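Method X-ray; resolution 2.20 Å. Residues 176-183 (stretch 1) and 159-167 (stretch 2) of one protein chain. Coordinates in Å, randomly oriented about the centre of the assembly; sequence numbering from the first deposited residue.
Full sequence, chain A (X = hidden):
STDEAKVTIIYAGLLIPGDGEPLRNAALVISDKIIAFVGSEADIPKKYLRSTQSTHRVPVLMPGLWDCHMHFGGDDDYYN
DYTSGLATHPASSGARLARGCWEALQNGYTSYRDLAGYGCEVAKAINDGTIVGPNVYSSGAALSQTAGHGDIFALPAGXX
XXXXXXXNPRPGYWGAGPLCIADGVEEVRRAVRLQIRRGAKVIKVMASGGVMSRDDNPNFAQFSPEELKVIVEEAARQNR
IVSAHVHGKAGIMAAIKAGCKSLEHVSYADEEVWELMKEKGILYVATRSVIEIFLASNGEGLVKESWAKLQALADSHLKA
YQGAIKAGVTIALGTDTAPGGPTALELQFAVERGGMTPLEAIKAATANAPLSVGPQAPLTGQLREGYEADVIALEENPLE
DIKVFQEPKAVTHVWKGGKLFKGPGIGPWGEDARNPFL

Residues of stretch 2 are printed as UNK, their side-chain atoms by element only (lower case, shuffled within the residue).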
# COMPACT_ATOMS: atom_id res chain seq x y z
N ALA A 176 1.22 -17.05 -7.73
CA ALA A 176 1.18 -18.52 -7.71
C ALA A 176 -0.16 -19.10 -7.28
O ALA A 176 -0.26 -19.84 -6.31
CB ALA A 176 2.28 -19.05 -6.85
N GLY A 177 -1.20 -18.76 -8.03
CA GLY A 177 -2.53 -19.30 -7.81
C GLY A 177 -3.03 -20.09 -9.01
O GLY A 177 -2.31 -20.31 -9.96
N PRO A 178 -4.30 -20.47 -8.98
CA PRO A 178 -4.86 -21.22 -10.09
C PRO A 178 -5.18 -20.37 -11.29
O PRO A 178 -5.39 -20.88 -12.38
CB PRO A 178 -6.13 -21.83 -9.51
CG PRO A 178 -6.48 -21.03 -8.32
CD PRO A 178 -5.25 -20.31 -7.87
N LEU A 179 -5.20 -19.08 -11.08
CA LEU A 179 -5.58 -18.16 -12.09
C LEU A 179 -4.75 -16.90 -12.08
O LEU A 179 -4.28 -16.45 -11.05
CB LEU A 179 -7.06 -17.87 -11.91
CG LEU A 179 -7.50 -16.53 -12.54
CD1 LEU A 179 -7.91 -16.83 -13.99
CD2 LEU A 179 -8.61 -15.80 -11.76
N CYS A 180 -4.60 -16.33 -13.27
CA CYS A 180 -3.83 -15.13 -13.42
C CYS A 180 -4.59 -14.19 -14.32
O CYS A 180 -4.87 -14.51 -15.48
CB CYS A 180 -2.46 -15.47 -13.99
SG CYS A 180 -1.40 -14.03 -14.18
N ILE A 181 -4.91 -13.00 -13.81
CA ILE A 181 -5.58 -11.95 -14.57
C ILE A 181 -4.57 -10.93 -15.06
O ILE A 181 -3.79 -10.37 -14.28
CB ILE A 181 -6.64 -11.22 -13.72
CG1 ILE A 181 -7.59 -12.17 -13.00
CG2 ILE A 181 -7.28 -10.13 -14.54
CD1 ILE A 181 -8.73 -12.71 -13.75
N ALA A 182 -4.60 -10.67 -16.36
CA ALA A 182 -3.68 -9.71 -16.95
C ALA A 182 -4.37 -8.99 -18.10
O ALA A 182 -5.06 -9.62 -18.90
CB ALA A 182 -2.40 -10.42 -17.44
N ASP A 183 -4.14 -7.69 -18.20
CA ASP A 183 -4.75 -6.89 -19.23
C ASP A 183 -3.70 -6.04 -19.94
O ASP A 183 -3.03 -5.20 -19.32
CB ASP A 183 -5.81 -5.98 -18.64
CG ASP A 183 -6.95 -6.74 -18.01
OD1 ASP A 183 -7.67 -7.47 -18.73
OD2 ASP A 183 -7.11 -6.65 -16.78
N UNK A 159 -10.77 -7.61 -5.10
CA UNK A 159 -10.40 -8.87 -4.46
C UNK A 159 -9.78 -9.83 -5.45
O UNK A 159 -8.77 -10.47 -5.15
o UNK A 159 -13.04 -6.81 -1.68
o UNK A 159 -13.02 -7.10 -3.87
c UNK A 159 -12.08 -8.85 -2.51
c UNK A 159 -11.62 -9.53 -3.81
c UNK A 159 -12.74 -7.48 -2.71
N UNK A 160 -10.39 -9.95 -6.63
CA UNK A 160 -9.90 -10.90 -7.65
C UNK A 160 -8.54 -10.46 -8.23
O UNK A 160 -7.62 -11.24 -8.26
c UNK A 160 -10.35 -12.07 -9.82
c UNK A 160 -10.91 -11.12 -8.77
c UNK A 160 -12.21 -11.66 -8.19
N UNK A 161 -8.40 -9.20 -8.60
CA UNK A 161 -7.14 -8.71 -9.09
C UNK A 161 -6.06 -8.53 -8.03
O UNK A 161 -4.87 -8.63 -8.35
c UNK A 161 -7.58 -7.72 -11.36
c UNK A 161 -9.06 -7.98 -11.64
c UNK A 161 -7.32 -7.44 -9.88
c UNK A 161 -7.12 -6.51 -12.16
N UNK A 162 -6.45 -8.31 -6.77
CA UNK A 162 -5.50 -8.33 -5.67
C UNK A 162 -4.92 -9.71 -5.48
O UNK A 162 -3.73 -9.84 -5.23
N UNK A 163 -5.76 -10.73 -5.60
CA UNK A 163 -5.30 -12.11 -5.54
C UNK A 163 -4.49 -12.56 -6.77
O UNK A 163 -3.45 -13.17 -6.63
c UNK A 163 -6.48 -13.06 -5.36
o UNK A 163 -7.03 -12.98 -4.06
N UNK A 164 -4.97 -12.27 -7.97
CA UNK A 164 -4.44 -12.92 -9.17
C UNK A 164 -3.82 -12.03 -10.20
O UNK A 164 -3.35 -12.51 -11.21
c UNK A 164 -6.13 -14.79 -8.93
c UNK A 164 -7.50 -15.02 -8.88
c UNK A 164 -5.33 -15.59 -8.16
c UNK A 164 -5.86 -16.60 -7.36
c UNK A 164 -7.23 -16.81 -7.32
c UNK A 164 -8.05 -16.01 -8.07
c UNK A 164 -5.56 -13.72 -9.82
o UNK A 164 -7.73 -17.79 -6.51
N UNK A 165 -3.84 -10.72 -9.98
CA UNK A 165 -3.28 -9.77 -10.92
C UNK A 165 -1.77 -9.84 -10.91
O UNK A 165 -1.18 -10.44 -10.01
N UNK A 166 -1.15 -9.18 -11.87
CA UNK A 166 0.30 -9.20 -12.02
C UNK A 166 0.93 -7.86 -11.65
O UNK A 166 2.12 -7.64 -11.90
c UNK A 166 0.38 -8.54 -14.50
c UNK A 166 0.74 -9.61 -13.45
c UNK A 166 0.14 -10.96 -13.83
N UNK A 167 0.13 -6.97 -11.09
CA UNK A 167 0.63 -5.73 -10.47
C UNK A 167 0.70 -5.96 -8.94
O UNK A 167 0.16 -6.96 -8.43
c UNK A 167 -1.67 -4.62 -9.99
s UNK A 167 -2.84 -5.91 -10.53
c UNK A 167 -0.33 -4.56 -10.76
c UNK A 167 -3.38 -5.21 -12.09
O HOH W 1 -2.88 -7.90 -13.50

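Position 159 carries five side-chain atoms, an unbranched run of three carbons whose last bears two oxygens. A carboxylate after two methylenes is glutamate, Glu-159; its nearest side-chain atom, Glu-159 CB, lies 10.4 Å from Ile-181 CG1. Position 160 has three carbons, the first carrying the other two, which is valine. A methyl of Val-160, CG1, lies 4.2 Å from Ile-181 CG1.

Position 161 has four carbons forked at the second, hence leucine rather than isoleucine, which forks at the first. Its CA-to-CB bond points sideways, yet the end of the chain comes nearer, bringing Leu-161 CG to 4.0 Å from Ile-181 CG2. At position 162 no side-chain atom follows CA: Gly-162, which touches nothing on stretch 1. Position 163 has one carbon and one oxygen, a serine; Ser-163 also lies clear of the other stretch, and its backbone N donates to Glu-159 O at 3.1 Å, a helical bond.

Position 164 has eight side-chain atoms: a carbon, a six-carbon ring and an oxygen on the ring. This is tyrosine, and its CA-to-CB bond points toward stretch 1. Leu-179 CB lies over one face of the ring, and Leu-179 CD2 reaches Tyr-164 CD2 at 3.2 Å, a tight contact. Pro-178 CD approaches obliquely, 3.8 Å from Tyr-164 OH. Gly-177 suits this packing because an ideal CB there would fall 2.8 Å from Tyr-164 CE1, a clash.

Position 165 again lacks side-chain atoms and is glycine. Gly-165 is the first residue to leave helical phi/psi, and an ideal CB would sit 2.5 Å from Leu-161 O. Position 166 has three carbons branching at the first: Val-166, whose CG1 lies 3.5 Å from Cys-180 SG. Position 167 runs through two carbons, a sulfur and a terminal carbon, the thioether of methionine; Met-167 CE, its nearest side-chain atom, is 5.6 Å from Ile-181 O.

The contact joins a helix end to a short strand, their axes 7.6 Å apart at closest approach and their directions 111° apart. One direct hydrogen bond links the stretches, Ile-181 N to Tyr-164 O, at 3.1 Å and 154°. Farther along, Ile-181 O and Val-166 N are 3.8 Å apart, and a water bridges them, accepting from Val-166 N at 2.7 Å and donating to Ile-181 O at 2.7 Å. The contact buries 434 Å² in all; Tyr-164 (112 Å²) and Ile-181 (84 Å²) are the largest single contributors, and apolar side-chain contacts flank the hydrogen bond.

Stretch 2 (159-167) EVLGSYGVM
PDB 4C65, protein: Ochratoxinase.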